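Citryl-CoA lyase (Hydrogenobacter thermophilus, PDB 6HXP) cleaves citryl-CoA to acetyl-CoA and oxaloacetate, the second step of citrate breakdown in the reductive Krebs cycle of this bacterium. Local coordinates at the interface of chains A and B. Coordinates in Å, arbitrary orientation; residue numbers count along the deposited sequence, not the author numbering. Chains: chain A/B, Citryl-CoA lyase.

The interface of chains A and B. Residues chain A 9-10, 12, 19, 40; chain B 63-65, 217.
A:Thr10 and B:Asp63 meet across the two-fold interface between two subunits of the citrate synthase family, which characteristically pair as dimers; strand 10-13 of one chain faces the loop after helix 48-60 of the other. The hydroxyl OG1 of A:Thr10 donates to the carboxylate oxygen OD2 of B:Asp63 at 2.8 Å, on the anti lone pair, the one pointing away from OD1. In B:Asp63, chi1 of -162° swings CG away from the backbone N, and chi2 of 55° turns OD2 toward both of its donors: the amide N of B:Gly65 reaches the same oxygen at 2.9 Å, approaching from well above the carboxylate plane. OD2 is thus gripped by one donor from each subunit, which should limit rotation of the carboxylate and favour its charged form.

The threonine's two branches divide the work. While OG1 bonds, the methyl CG2 lies over the backbone of B:Gly65, 3.5 Å from its N.

Isoleucines from chain A close round the aliphatic part of the aspartate. A:Ile40, from helix 33-42, comes in at roughly a right angle and sets CD1 3.6 Å from CB of B:Asp63; the same methyl touches CA of B:Gly217 on helix 206-228. CD1 of A:Ile19 approaches CB on a slant, at 3.9 Å. Replacing B:Asp63 with an alanine would probably leave the A:Thr10 hydroxyl and the B:Gly65 amide without their shared acceptor, freeing the loop to shift against the strand.

Farther along the strand, the A:His12 and B:His64 side chains cross at about a right angle, their ring planes tilted by roughly 45-50° to each other. NE2 of A:His12 points onto one face of the B:His64 ring, displaced toward its rim and 3.4 Å from NE2, while the CE1 edge of A:His12 turns toward the B:His64 carbonyl, with C in the ring plane and O 3.4 Å from CE1.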
ATOM      1  N   ILE A   9     -14.576  14.351 -13.189  1.00 22.82           N
ATOM      2  CA  ILE A   9     -15.130  13.028 -13.155  1.00 21.15           C
ATOM      3  C   ILE A   9     -16.512  12.965 -12.586  1.00 24.80           C
ATOM      4  O   ILE A   9     -17.434  12.420 -13.226  1.00 25.77           O
ATOM      5  CB  ILE A   9     -14.189  12.065 -12.373  1.00 22.47           C
ATOM      6  CG1 ILE A   9     -12.786  12.043 -12.946  1.00 23.76           C
ATOM      7  CG2 ILE A   9     -14.776  10.617 -12.361  1.00 22.34           C
ATOM      8  CD1 ILE A   9     -11.766  11.438 -12.004  1.00 22.93           C
ATOM      9  N   THR A  10     -16.674  13.461 -11.390  1.00 22.78           N
ATOM     10  CA  THR A  10     -17.911  13.343 -10.621  1.00 23.51           C
ATOM     11  C   THR A  10     -18.211  14.646  -9.896  1.00 26.74           C
ATOM     12  O   THR A  10     -17.295  15.342  -9.488  1.00 27.64           O
ATOM     13  CB  THR A  10     -17.716  12.207  -9.580  1.00 28.04           C
ATOM     14  OG1 THR A  10     -17.497  10.959 -10.236  1.00 25.22           O
ATOM     15  CG2 THR A  10     -18.861  12.057  -8.575  1.00 27.01           C
ATOM     16  N   HIS A  12     -21.538  16.367  -7.152  1.00 27.66           N
ATOM     17  CA  HIS A  12     -22.793  16.169  -6.446  1.00 27.20           C
ATOM     18  C   HIS A  12     -23.675  17.390  -6.650  1.00 32.75           C
ATOM     19  O   HIS A  12     -23.195  18.512  -6.538  1.00 32.89           O
ATOM     20  CB  HIS A  12     -22.547  15.883  -4.966  1.00 29.61           C
ATOM     21  CG  HIS A  12     -21.923  14.543  -4.765  1.00 31.75           C
ATOM     22  ND1 HIS A  12     -20.562  14.369  -4.893  1.00 33.35           N
ATOM     23  CD2 HIS A  12     -22.511  13.336  -4.589  1.00 32.98           C
ATOM     24  CE1 HIS A  12     -20.355  13.058  -4.780  1.00 31.60           C
ATOM     25  NE2 HIS A  12     -21.502  12.397  -4.586  1.00 32.08           N
ATOM     26  N   ILE A  19     -22.023  11.123 -12.453  1.00 20.59           N
ATOM     27  CA  ILE A  19     -20.817  10.541 -13.018  1.00 20.28           C
ATOM     28  C   ILE A  19     -20.700  11.044 -14.456  1.00 21.09           C
ATOM     29  O   ILE A  19     -21.536  10.656 -15.275  1.00 20.70           O
ATOM     30  CB  ILE A  19     -20.885   8.991 -13.023  1.00 22.16           C
ATOM     31  CG1 ILE A  19     -21.130   8.416 -11.621  1.00 24.79           C
ATOM     32  CG2 ILE A  19     -19.613   8.397 -13.659  1.00 23.24           C
ATOM     33  CD1 ILE A  19     -20.094   8.606 -10.635  1.00 25.36           C
ATOM     34  N   ILE A  40     -16.983   6.046 -17.030  1.00 18.09           N
ATOM     35  CA  ILE A  40     -16.216   6.834 -16.092  1.00 18.31           C
ATOM     36  C   ILE A  40     -14.820   7.094 -16.602  1.00 18.93           C
ATOM     37  O   ILE A  40     -14.251   8.148 -16.327  1.00 20.48           O
ATOM     38  CB  ILE A  40     -16.246   6.259 -14.685  1.00 19.61           C
ATOM     39  CG1 ILE A  40     -15.844   7.397 -13.673  1.00 20.21           C
ATOM     40  CG2 ILE A  40     -15.401   5.006 -14.530  1.00 19.67           C
ATOM     41  CD1 ILE A  40     -16.145   6.980 -12.253  1.00 20.50           C
TER
ATOM     42  N   ASP B  63     -18.189   5.564  -8.033  1.00 19.82           N
ATOM     43  CA  ASP B  63     -17.358   6.696  -7.615  1.00 19.63           C
ATOM     44  C   ASP B  63     -18.159   7.593  -6.691  1.00 22.68           C
ATOM     45  O   ASP B  63     -19.384   7.595  -6.724  1.00 22.42           O
ATOM     46  CB  ASP B  63     -16.823   7.541  -8.806  1.00 19.93           C
ATOM     47  CG  ASP B  63     -15.635   8.405  -8.408  1.00 22.88           C
ATOM     48  OD1 ASP B  63     -14.643   7.851  -7.882  1.00 21.23           O
ATOM     49  OD2 ASP B  63     -15.741   9.669  -8.533  1.00 23.49           O
ATOM     50  N   HIS B  64     -17.452   8.379  -5.884  1.00 21.63           N
ATOM     51  CA  HIS B  64     -18.126   9.335  -4.999  1.00 24.03           C
ATOM     52  C   HIS B  64     -17.403  10.661  -4.996  1.00 25.60           C
ATOM     53  O   HIS B  64     -17.476  11.407  -4.025  1.00 28.39           O
ATOM     54  CB  HIS B  64     -18.268   8.770  -3.578  1.00 28.39           C
ATOM     55  CG  HIS B  64     -19.434   9.373  -2.842  1.00 36.16           C
ATOM     56  ND1 HIS B  64     -19.267  10.409  -1.923  1.00 41.95           N
ATOM     57  CD2 HIS B  64     -20.750   9.165  -3.012  1.00 40.43           C
ATOM     58  CE1 HIS B  64     -20.487  10.724  -1.508  1.00 42.20           C
ATOM     59  NE2 HIS B  64     -21.411   9.991  -2.122  1.00 41.96           N
ATOM     60  N   GLY B  65     -16.649  10.926  -6.047  1.00 21.97           N
ATOM     61  CA  GLY B  65     -15.966  12.188  -6.220  1.00 22.63           C
ATOM     62  C   GLY B  65     -14.631  12.260  -5.507  1.00 23.13           C
ATOM     63  O   GLY B  65     -14.052  11.262  -5.079  1.00 21.70           O
ATOM     64  N   GLY B 217     -13.495   4.065 -10.266  1.00 17.29           N
ATOM     65  CA  GLY B 217     -13.452   5.473  -9.888  1.00 17.82           C
ATOM     66  C   GLY B 217     -12.050   5.876  -9.447  1.00 18.15           C
ATOM     67  O   GLY B 217     -11.548   6.942  -9.838  1.00 18.49           O
TER